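Local coordinates for protein putative NADH-depentdent flavin oxidoreductase (Cupriavidus metallidurans, PDB 5OCS) that probably catalyses the NAD(P)H-dependent reduction of activated alkenes through an FMN cofactor, as an ene-reductase of the Old Yellow Enzyme family, at residues A22-Y27 with I54-T58; L86-R90 with L170-G174; Q30-A34 with G72-N78; M45-G51 with H92-A96. All blocks are in the same frame, centred on the assembly; numbering follows the deposited sequence.

Contact 1: A22-Y27 with I54-T58; sequences APMCQY and IIEAT
With CG set between its own backbone N and carbonyl carbon (chi1 69°) and the chain extended beyond, E56 lays its carboxylate against the loop 22-27, where Q26, bent at chi2 (-61°), crosses it at about a right angle. The setting is the C-terminal end of two neighbouring parallel strands of a TIM barrel: the loop leaves strand 19-21 and runs past strand 52-59. E56 OE1 accepts the backbone N-H of Q26 at 2.9 Å, an almost straight bond (168°) that arrives from above the carboxylate plane. The other oxygen, OE2, lies 3.4 Å from Q26 CG and is weakly bonded to H38. Q26 turns its amide back on its own loop, NE2 donating to M24 O, while Q26 OE1 bonds to W37. At the other end P23 lies beside I54, with P23 CB 3.9 Å from I54 CG2, and P23 CA makes a C-H...O contact of 3.2 Å with I54 O. A water donates to both A22 O and I54 O and ties the backbones together. P23, C25 and A57 belong to the FMN site seen in this enzyme, so the contact joins two parts of the flavin pocket, and C25 SG packs 3.8 Å from A57 CB.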
loop_
_atom_site.group_PDB
_atom_site.type_symbol
_atom_site.label_atom_id
_atom_site.label_comp_id
_atom_site.label_asym_id
_atom_site.label_seq_id
_atom_site.Cartn_x
_atom_site.Cartn_y
_atom_site.Cartn_z
ATOM N N ALA D 22 12.593 7.843 1.531
ATOM C CA ALA D 22 13.706 8.140 0.638
ATOM C C ALA D 22 13.260 7.973 -0.803
ATOM O O ALA D 22 12.385 7.165 -1.061
ATOM C CB ALA D 22 14.896 7.196 0.912
ATOM N N PRO D 23 13.851 8.755 -1.731
ATOM C CA PRO D 23 13.509 8.582 -3.141
ATOM C C PRO D 23 14.074 7.247 -3.573
ATOM O O PRO D 23 15.298 6.961 -3.321
ATOM C CB PRO D 23 14.227 9.745 -3.832
ATOM C CG PRO D 23 15.368 10.080 -2.913
ATOM C CD PRO D 23 14.916 9.756 -1.527
ATOM N N MET D 24 13.214 6.384 -4.073
ATOM C CA MET D 24 13.611 5.046 -4.395
ATOM C C MET D 24 13.149 4.763 -5.806
ATOM O O MET D 24 11.955 4.689 -6.044
ATOM C CB MET D 24 12.988 4.044 -3.428
ATOM C CG MET D 24 13.657 4.033 -2.082
ATOM S SD MET D 24 12.854 2.900 -0.916
ATOM C CE MET D 24 11.400 3.820 -0.474
ATOM N N CYS D 25 14.108 4.604 -6.728
ATOM C CA CYS D 25 13.790 4.315 -8.124
ATOM C C CYS D 25 12.912 3.089 -8.246
ATOM O O CYS D 25 13.174 2.067 -7.586
ATOM C CB CYS D 25 15.081 4.106 -8.940
ATOM S SG CYS D 25 15.981 5.649 -9.112
ATOM N N GLN D 26 11.865 3.192 -9.074
ATOM C CA GLN D 26 10.955 2.116 -9.291
ATOM C C GLN D 26 11.116 1.493 -10.686
ATOM O O GLN D 26 10.586 0.405 -10.902
ATOM C CB GLN D 26 9.491 2.596 -9.109
ATOM C CG GLN D 26 9.187 3.111 -7.726
ATOM C CD GLN D 26 9.388 2.020 -6.711
ATOM O OE1 GLN D 26 8.658 1.011 -6.719
ATOM N NE2 GLN D 26 10.402 2.158 -5.876
ATOM N N TYR D 27 11.788 2.187 -11.619
ATOM C CA TYR D 27 12.023 1.627 -12.976
ATOM C C TYR D 27 10.722 1.141 -13.607
ATOM O O TYR D 27 10.695 0.119 -14.257
ATOM C CB TYR D 27 13.056 0.464 -12.911
ATOM C CG TYR D 27 14.256 0.789 -12.072
ATOM C CD1 TYR D 27 15.328 1.497 -12.619
ATOM C CD2 TYR D 27 14.343 0.374 -10.737
ATOM C CE1 TYR D 27 16.438 1.845 -11.835
ATOM C CE2 TYR D 27 15.453 0.695 -9.952
ATOM C CZ TYR D 27 16.496 1.428 -10.527
ATOM O OH TYR D 27 17.595 1.766 -9.777
ATOM N N ILE D 54 9.617 11.723 -0.573
ATOM C CA ILE D 54 10.435 12.231 -1.648
ATOM C C ILE D 54 10.285 11.259 -2.791
ATOM O O ILE D 54 10.731 10.112 -2.654
ATOM C CB ILE D 54 11.934 12.311 -1.273
ATOM C CG1 ILE D 54 12.115 13.041 0.058
ATOM C CG2 ILE D 54 12.700 13.033 -2.381
ATOM C CD1 ILE D 54 13.549 13.110 0.575
ATOM N N ILE D 55 9.662 11.726 -3.884
ATOM C CA ILE D 55 9.460 10.930 -5.065
ATOM C C ILE D 55 10.830 10.580 -5.674
ATOM O O ILE D 55 11.764 11.396 -5.601
ATOM C CB ILE D 55 8.527 11.648 -6.078
ATOM C CG1 ILE D 55 7.078 11.686 -5.553
ATOM C CG2 ILE D 55 8.508 10.961 -7.448
ATOM C CD1 ILE D 55 6.204 12.735 -6.203
ATOM N N GLU D 56 10.912 9.389 -6.267
ATOM C CA GLU D 56 12.113 8.866 -6.869
ATOM C C GLU D 56 12.790 9.824 -7.855
ATOM O O GLU D 56 12.170 10.733 -8.408
ATOM C CB GLU D 56 11.807 7.587 -7.651
ATOM C CG GLU D 56 10.972 7.792 -8.895
ATOM C CD GLU D 56 10.435 6.478 -9.450
ATOM O OE1 GLU D 56 11.183 5.772 -10.172
ATOM O OE2 GLU D 56 9.266 6.164 -9.155
ATOM N N ALA D 57 14.040 9.521 -8.136
ATOM C CA ALA D 57 14.811 10.231 -9.148
ATOM C C ALA D 57 14.016 10.428 -10.425
ATOM O O ALA D 57 13.648 9.454 -11.142
ATOM C CB ALA D 57 16.118 9.481 -9.453
ATOM N N THR D 58 13.721 11.687 -10.715
ATOM C CA THR D 58 12.911 12.042 -11.828
ATOM C C THR D 58 13.762 12.775 -12.865
ATOM O O THR D 58 14.294 13.851 -12.590
ATOM C CB THR D 58 11.746 12.908 -11.332
ATOM O OG1 THR D 58 10.923 12.088 -10.481
ATOM C CG2 THR D 58 10.899 13.421 -12.500
HETATM O O HOH W 1 10.179 7.375 -2.750
HETATM O O HOH W 2 16.195 8.060 -6.309
HETATM O O HOH W 3 13.667 4.248 -12.052
#

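Contact 2: L86-R90 with L170-G174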
loop_
_atom_site.group_PDB
_atom_site.type_symbol
_atom_site.label_atom_id
_atom_site.label_comp_id
_atom_site.label_asym_id
_atom_site.label_seq_id
_atom_site.Cartn_x
_atom_site.Cartn_y
_atom_site.Cartn_z
ATOM N N LEU D 86 -0.485 12.231 -8.137
ATOM C CA LEU D 86 -0.542 13.219 -7.046
ATOM C C LEU D 86 -1.966 13.554 -6.625
ATOM O O LEU D 86 -2.232 13.779 -5.470
ATOM C CB LEU D 86 0.167 14.531 -7.445
ATOM C CG LEU D 86 1.659 14.405 -7.628
ATOM C CD1 LEU D 86 2.208 15.617 -8.382
ATOM C CD2 LEU D 86 2.353 14.256 -6.268
ATOM N N GLY D 87 -2.899 13.599 -7.569
ATOM C CA GLY D 87 -4.268 13.963 -7.218
ATOM C C GLY D 87 -4.921 12.942 -6.283
ATOM O O GLY D 87 -5.688 13.303 -5.361
ATOM N N ALA D 88 -4.586 11.680 -6.490
ATOM C CA ALA D 88 -5.039 10.595 -5.623
ATOM C C ALA D 88 -4.399 10.732 -4.241
ATOM O O ALA D 88 -5.036 10.581 -3.192
ATOM C CB ALA D 88 -4.634 9.292 -6.205
ATOM N N VAL D 89 -3.109 10.996 -4.235
ATOM C CA VAL D 89 -2.445 11.283 -2.964
ATOM C C VAL D 89 -3.135 12.402 -2.201
ATOM O O VAL D 89 -3.440 12.259 -1.000
ATOM C CB VAL D 89 -0.948 11.550 -3.125
ATOM C CG1 VAL D 89 -0.320 12.135 -1.852
ATOM C CG2 VAL D 89 -0.231 10.277 -3.557
ATOM N N ARG D 90 -3.364 13.531 -2.860
ATOM C CA ARG D 90 -4.022 14.653 -2.210
ATOM C C ARG D 90 -5.442 14.407 -1.696
ATOM O O ARG D 90 -5.858 14.999 -0.681
ATOM C CB ARG D 90 -4.009 15.901 -3.097
ATOM C CG ARG D 90 -2.649 16.381 -3.590
ATOM C CD ARG D 90 -1.564 16.466 -2.552
ATOM N NE ARG D 90 -0.365 17.164 -3.085
ATOM C CZ ARG D 90 0.682 17.488 -2.318
ATOM N NH1 ARG D 90 0.730 17.105 -1.040
ATOM N NH2 ARG D 90 1.692 18.179 -2.834
ATOM N N LEU D 170 2.478 21.207 -10.634
ATOM C CA LEU D 170 1.837 20.024 -10.064
ATOM C C LEU D 170 1.520 20.159 -8.592
ATOM O O LEU D 170 0.875 19.277 -8.019
ATOM C CB LEU D 170 2.748 18.791 -10.296
ATOM C CG LEU D 170 2.853 18.268 -11.729
ATOM C CD1 LEU D 170 3.797 17.068 -11.869
ATOM C CD2 LEU D 170 1.503 17.852 -12.240
ATOM N N GLY D 171 1.981 21.229 -7.952
ATOM C CA GLY D 171 1.754 21.397 -6.543
ATOM C C GLY D 171 2.737 20.578 -5.713
ATOM O O GLY D 171 2.545 20.438 -4.508
ATOM N N ILE D 172 3.850 20.114 -6.299
ATOM C CA ILE D 172 4.894 19.456 -5.485
ATOM C C ILE D 172 5.491 20.531 -4.552
ATOM O O ILE D 172 5.670 21.695 -4.954
ATOM C CB ILE D 172 5.916 18.790 -6.396
ATOM C CG1 ILE D 172 5.230 17.683 -7.174
ATOM C CG2 ILE D 172 7.070 18.249 -5.607
ATOM C CD1 ILE D 172 6.049 16.970 -8.207
ATOM N N GLU D 173 5.812 20.131 -3.331
ATOM C CA GLU D 173 6.068 21.074 -2.241
ATOM C C GLU D 173 7.538 21.349 -1.986
ATOM O O GLU D 173 7.880 22.195 -1.147
ATOM C CB GLU D 173 5.411 20.554 -0.995
ATOM C CG GLU D 173 3.890 20.636 -1.088
ATOM C CD GLU D 173 3.184 19.753 -0.083
ATOM O OE1 GLU D 173 3.116 18.535 -0.308
ATOM O OE2 GLU D 173 2.772 20.287 0.985
ATOM N N GLY D 174 8.416 20.658 -2.704
ATOM C CA GLY D 174 9.829 20.818 -2.514
ATOM C C GLY D 174 10.621 20.040 -3.542
ATOM O O GLY D 174 10.106 19.105 -4.171
HETATM O O HOH W 4 -0.375 18.605 -5.532
#
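R90, bent at chi2 (-47°), and E173 come from opposite directions, and the polar half of the contact is centred on one carboxylate oxygen. Both terminal nitrogens of the R90 guanidinium, NH1 and NH2, reach E173 OE1 at 2.9 Å each, making a salt bridge in which two donors share a single acceptor. E173 OE1 lies in the guanidinium plane, but the two nitrogens approach from above the carboxylate plane, on the same face, the two flat groups being 66° apart. The same oxygen also accepts the backbone N-H of V97 on the neighbouring strand. R90 NH2 adds a weak bond to G171 O (2.9 Å), and a water in the guanidinium plane links NE to L170 O.

These partners place the contact on the outer layer of a TIM barrel: helix 76-92 packs against the turn that carries the chain from helix 150-169 into strand 175-179. That turn ends its helix with a Schellman motif, in which G171 takes a positive phi of 80°.

The apolar half is borne by L86, one turn earlier on the helix. Its CD1 rests against two side chains that it crosses at about a right angle, touching L170 CB at 3.7 Å and I172 CG1 at 3.9 Å. V97, on strand 96-102, also packs against both L86 and R90.

Contact 3: Q30-A34 with G72-N78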
loop_
_atom_site.group_PDB
_atom_site.type_symbol
_atom_site.label_atom_id
_atom_site.label_comp_id
_atom_site.label_asym_id
_atom_site.label_seq_id
_atom_site.Cartn_x
_atom_site.Cartn_y
_atom_site.Cartn_z
ATOM N N GLN D 30 6.942 4.655 -18.369
ATOM C CA GLN D 30 6.937 4.395 -19.837
ATOM C C GLN D 30 7.184 5.711 -20.516
ATOM O O GLN D 30 6.344 6.588 -20.449
ATOM C CB GLN D 30 5.598 3.849 -20.313
ATOM C CG GLN D 30 5.343 2.422 -19.894
ATOM C CD GLN D 30 3.867 2.002 -19.943
ATOM O OE1 GLN D 30 2.939 2.833 -19.976
ATOM N NE2 GLN D 30 3.645 0.688 -19.910
ATOM N N GLU D 31 8.344 5.860 -21.157
ATOM C CA GLU D 31 8.751 7.117 -21.750
ATOM C C GLU D 31 8.603 8.299 -20.747
ATOM O O GLU D 31 8.145 9.411 -21.097
ATOM C CB GLU D 31 7.991 7.359 -23.049
ATOM C CG GLU D 31 8.159 6.214 -24.053
ATOM C CD GLU D 31 9.558 6.114 -24.691
ATOM O OE1 GLU D 31 10.518 6.853 -24.330
ATOM O OE2 GLU D 31 9.712 5.268 -25.605
ATOM N N GLY D 32 8.968 8.002 -19.500
ATOM C CA GLY D 32 9.015 8.985 -18.411
ATOM C C GLY D 32 7.674 9.067 -17.698
ATOM O O GLY D 32 7.579 9.646 -16.629
ATOM N N ASN D 33 6.629 8.498 -18.286
ATOM C CA ASN D 33 5.302 8.587 -17.715
ATOM C C ASN D 33 5.036 7.626 -16.559
ATOM O O ASN D 33 5.206 6.409 -16.685
ATOM C CB ASN D 33 4.233 8.311 -18.794
ATOM C CG ASN D 33 4.280 9.289 -19.931
ATOM O OD1 ASN D 33 4.440 10.475 -19.747
ATOM N ND2 ASN D 33 4.123 8.783 -21.120
ATOM N N ALA D 34 4.557 8.179 -15.458
ATOM C CA ALA D 34 4.082 7.374 -14.363
ATOM C C ALA D 34 2.991 6.440 -14.838
ATOM O O ALA D 34 2.211 6.772 -15.741
ATOM C CB ALA D 34 3.570 8.246 -13.219
ATOM N N GLY D 72 10.133 10.406 -15.409
ATOM C CA GLY D 72 10.588 11.641 -16.000
ATOM C C GLY D 72 9.617 12.780 -15.766
ATOM O O GLY D 72 8.443 12.567 -15.450
ATOM N N LEU D 73 10.115 13.993 -15.910
ATOM C CA LEU D 73 9.268 15.176 -15.926
ATOM C C LEU D 73 9.746 16.163 -16.974
ATOM O O LEU D 73 10.130 17.315 -16.659
ATOM C CB LEU D 73 9.240 15.789 -14.533
ATOM C CG LEU D 73 8.138 16.801 -14.288
ATOM C CD1 LEU D 73 6.761 16.261 -14.693
ATOM C CD2 LEU D 73 8.168 17.251 -12.835
ATOM N N TYR D 74 9.760 15.682 -18.207
ATOM C CA TYR D 74 10.429 16.388 -19.289
ATOM C C TYR D 74 9.523 16.700 -20.468
ATOM O O TYR D 74 9.981 17.221 -21.503
ATOM C CB TYR D 74 11.745 15.672 -19.686
ATOM C CG TYR D 74 11.651 14.178 -20.014
ATOM C CD1 TYR D 74 10.965 13.712 -21.137
ATOM C CD2 TYR D 74 12.272 13.229 -19.216
ATOM C CE1 TYR D 74 10.905 12.344 -21.445
ATOM C CE2 TYR D 74 12.243 11.860 -19.517
ATOM C CZ TYR D 74 11.560 11.416 -20.634
ATOM O OH TYR D 74 11.516 10.068 -20.906
ATOM N N ASN D 75 8.221 16.449 -20.298
ATOM C CA ASN D 75 7.240 16.810 -21.314
ATOM C C ASN D 75 5.859 16.861 -20.689
ATOM O O ASN D 75 5.677 16.431 -19.545
ATOM C CB ASN D 75 7.303 15.875 -22.520
ATOM C CG ASN D 75 6.909 14.466 -22.217
ATOM O OD1 ASN D 75 6.032 14.210 -21.415
ATOM N ND2 ASN D 75 7.551 13.519 -22.892
ATOM N N ASP D 76 4.886 17.354 -21.428
ATOM C CA ASP D 76 3.526 17.471 -20.911
ATOM C C ASP D 76 2.919 16.125 -20.476
ATOM O O ASP D 76 2.174 16.069 -19.491
ATOM C CB ASP D 76 2.609 18.089 -21.993
ATOM C CG ASP D 76 2.856 19.561 -22.210
ATOM O OD1 ASP D 76 3.693 20.192 -21.546
ATOM O OD2 ASP D 76 2.207 20.113 -23.103
ATOM N N ALA D 77 3.195 15.048 -21.209
ATOM C CA ALA D 77 2.611 13.748 -20.889
ATOM C C ALA D 77 3.150 13.297 -19.545
ATOM O O ALA D 77 2.411 12.811 -18.701
ATOM C CB ALA D 77 2.939 12.734 -21.949
ATOM N N ASN D 78 4.460 13.441 -19.359
ATOM C CA ASN D 78 5.080 13.097 -18.059
ATOM C C ASN D 78 4.364 13.837 -16.932
ATOM O O ASN D 78 4.047 13.260 -15.876
ATOM C CB ASN D 78 6.551 13.531 -17.967
ATOM C CG ASN D 78 7.526 12.731 -18.789
ATOM O OD1 ASN D 78 8.719 13.103 -18.765
ATOM N ND2 ASN D 78 7.110 11.640 -19.468
HETATM O O HOH W 5 11.036 9.400 -23.399
HETATM O O HOH W 6 7.000 10.693 -23.139
HETATM O O HOH W 7 5.425 11.008 -15.125
#
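With CG opposite its own carbonyl carbon (chi1 -72°), N78 reaches across to the turn 30-34 with its amide nitrogen, and this is the tight part of the contact. ND2 spends one bond on E31 O (2.9 Å, in the carbonyl plane and on a lone pair) and one on N33 OD1 (2.9 Å, 164°). Both acceptors lie in the amide plane of N78, although N33 OD1 is approached from above its own plane, and the two amides stand 79° apart. The other end of N78 is fixed too: OD1 accepts the backbone N-H of Y74 and sits 3.2 Å above the centre of the Y74 ring, so the rotation of this amide is settled from both sides. G32, without a side chain, lies where the backbones draw together, and G32 O takes the N-H of G72 at 2.9 Å on a lone pair.

Toward E31 and N75 the contact is looser and water does the joining. One water bridges E31 OE1 and Y74 OH, 2.8 Å from the carboxylate oxygen. A second donates to E31 O and accepts from N75 ND2. The carboxylate of E31 has a long and weak ion pair with R65. At the A34 end a third water accepts from A34 N and lies within reach of both G32 O and N78 O.

Two motifs are thus locked together at the rim of the barrel: a type I' beta turn from Q30 to N33, and the capped start of helix 76-92, where N75 is the N-cap residue and its OD1 accepts from N78 N at 2.7 Å.

Contact 4: M45-G51 with H92-A96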
loop_
_atom_site.group_PDB
_atom_site.type_symbol
_atom_site.label_atom_id
_atom_site.label_comp_id
_atom_site.label_asym_id
_atom_site.label_seq_id
_atom_site.Cartn_x
_atom_site.Cartn_y
_atom_site.Cartn_z
ATOM N N MET D 45 3.052 4.763 0.125
ATOM C CA MET D 45 4.041 5.571 0.807
ATOM C C MET D 45 3.392 6.794 1.467
ATOM O O MET D 45 3.691 7.115 2.625
ATOM C CB MET D 45 5.135 6.005 -0.177
ATOM C CG MET D 45 6.043 4.920 -0.705
ATOM S SD MET D 45 6.946 3.918 0.498
ATOM C CE MET D 45 5.894 2.537 0.737
ATOM N N ALA D 46 2.474 7.453 0.740
ATOM C CA ALA D 46 1.832 8.662 1.208
ATOM C C ALA D 46 0.903 8.429 2.402
ATOM O O ALA D 46 0.602 9.404 3.110
ATOM C CB ALA D 46 1.071 9.356 0.072
ATOM N N LEU D 47 0.447 7.188 2.609
ATOM C CA LEU D 47 -0.436 6.819 3.712
ATOM C C LEU D 47 0.257 6.190 4.908
ATOM O O LEU D 47 -0.399 5.706 5.841
ATOM C CB LEU D 47 -1.524 5.884 3.155
ATOM C CG LEU D 47 -2.397 6.646 2.120
ATOM C CD1 LEU D 47 -3.363 5.706 1.405
ATOM C CD2 LEU D 47 -3.173 7.819 2.669
ATOM N N SER D 48 1.587 6.249 4.915
ATOM C CA SER D 48 2.411 5.612 5.910
ATOM C C SER D 48 2.541 6.319 7.246
ATOM O O SER D 48 3.090 5.726 8.165
ATOM C CB SER D 48 3.807 5.429 5.370
ATOM O OG SER D 48 4.416 6.694 5.191
ATOM N N GLY D 49 2.087 7.569 7.314
ATOM C CA GLY D 49 2.283 8.412 8.474
ATOM C C GLY D 49 3.632 9.059 8.612
ATOM O O GLY D 49 3.891 9.761 9.603
ATOM N N ALA D 50 4.520 8.867 7.638
ATOM C CA ALA D 50 5.788 9.612 7.631
ATOM C C ALA D 50 5.473 11.096 7.430
ATOM O O ALA D 50 4.421 11.484 6.880
ATOM C CB ALA D 50 6.671 9.115 6.478
ATOM N N GLY D 51 6.427 11.939 7.798
ATOM C CA GLY D 51 6.294 13.352 7.587
ATOM C C GLY D 51 6.496 13.848 6.175
ATOM O O GLY D 51 5.830 14.806 5.734
ATOM N N HIS D 92 -6.298 11.803 -0.187
ATOM C CA HIS D 92 -6.250 10.836 0.922
ATOM C C HIS D 92 -5.227 11.090 2.013
ATOM O O HIS D 92 -5.394 10.559 3.097
ATOM C CB HIS D 92 -6.060 9.433 0.356
ATOM C CG HIS D 92 -7.206 9.015 -0.484
ATOM N ND1 HIS D 92 -8.455 8.817 0.060
ATOM C CD2 HIS D 92 -7.332 8.844 -1.814
ATOM C CE1 HIS D 92 -9.298 8.530 -0.916
ATOM N NE2 HIS D 92 -8.636 8.537 -2.061
ATOM N N SER D 93 -4.216 11.907 1.751
ATOM C CA SER D 93 -3.092 12.042 2.671
ATOM C C SER D 93 -2.724 13.474 3.009
ATOM O O SER D 93 -2.768 14.341 2.156
ATOM C CB SER D 93 -1.876 11.357 2.085
ATOM O OG SER D 93 -0.708 11.633 2.848
ATOM N N PRO D 94 -2.262 13.717 4.246
ATOM C CA PRO D 94 -1.729 15.048 4.585
ATOM C C PRO D 94 -0.202 15.162 4.401
ATOM O O PRO D 94 0.338 16.204 4.667
ATOM C CB PRO D 94 -2.020 15.149 6.087
ATOM C CG PRO D 94 -1.871 13.765 6.557
ATOM C CD PRO D 94 -2.307 12.838 5.435
ATOM N N ILE D 95 0.463 14.122 3.923
ATOM C CA ILE D 95 1.906 14.112 3.843
ATOM C C ILE D 95 2.449 15.217 2.933
ATOM O O ILE D 95 1.798 15.672 1.986
ATOM C CB ILE D 95 2.423 12.720 3.365
ATOM C CG1 ILE D 95 3.868 12.485 3.822
ATOM C CG2 ILE D 95 2.240 12.567 1.847
ATOM C CD1 ILE D 95 4.331 11.059 3.696
ATOM N N ALA D 96 3.656 15.659 3.227
ATOM C CA ALA D 96 4.360 16.592 2.355
ATOM C C ALA D 96 4.985 15.811 1.225
ATOM O O ALA D 96 5.634 14.811 1.476
ATOM C CB ALA D 96 5.480 17.299 3.141
#
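I95 points its side chain at the end of helix 36-46 and the bend after it. Its CB stands 3.8 Å from A46 O. There the chain forks: CG2 packs on A46 CB at 3.9 Å, while CG1, anti to the backbone N (chi1 -156°), is 3.3 Å from A50 O and 3.6 Å from G51 O. The tip, CD1, ends 3.2 Å from A50 O and also touches A50 CB. I95 thus packs between the last turn of the helix and the chain entering strand 52-59, a junction repeated around a TIM barrel, here beside the next one, where helix 76-92 gives way to strand 96-102.

S93 supplies the polar link. Its OG donates to A46 O at 2.6 Å from above the carbonyl plane, and also accepts from I95 N, which makes an ST turn leading into the isoleucine. S48 forms a second ST turn across the bend, accepting from A50 N. A96 N adds a weak backbone bond to G51 O. L47 brings CD2 to H92 O (3.6 Å) and to the CB atoms of H92 and S93. The H92 ring leads off to the second subunit, where NE2 bonds to D36 of that chain.

All four contacts belong to the first part of one TIM barrel. Contacts 1 and 4 are buried, contacts 2 and 3 only partly so. Contact 1 lies nearest the chain centre and alone holds FMN-site residues. Helix 76-92 serves contact 3 at its start and contact 2 further along, and the chain just beyond it enters contact 4; V89 of contact 2 meets A46 of contact 4. Strand 52-59 touches two of these: I55 packs on L86 of contact 2 and T58 on L73 of contact 3. Chemistry follows place: a carboxylate on a backbone N-H in contact 1, a salt bridge in contact 2, amides and waters in contact 3, apolar packing with a serine bond in contact 4.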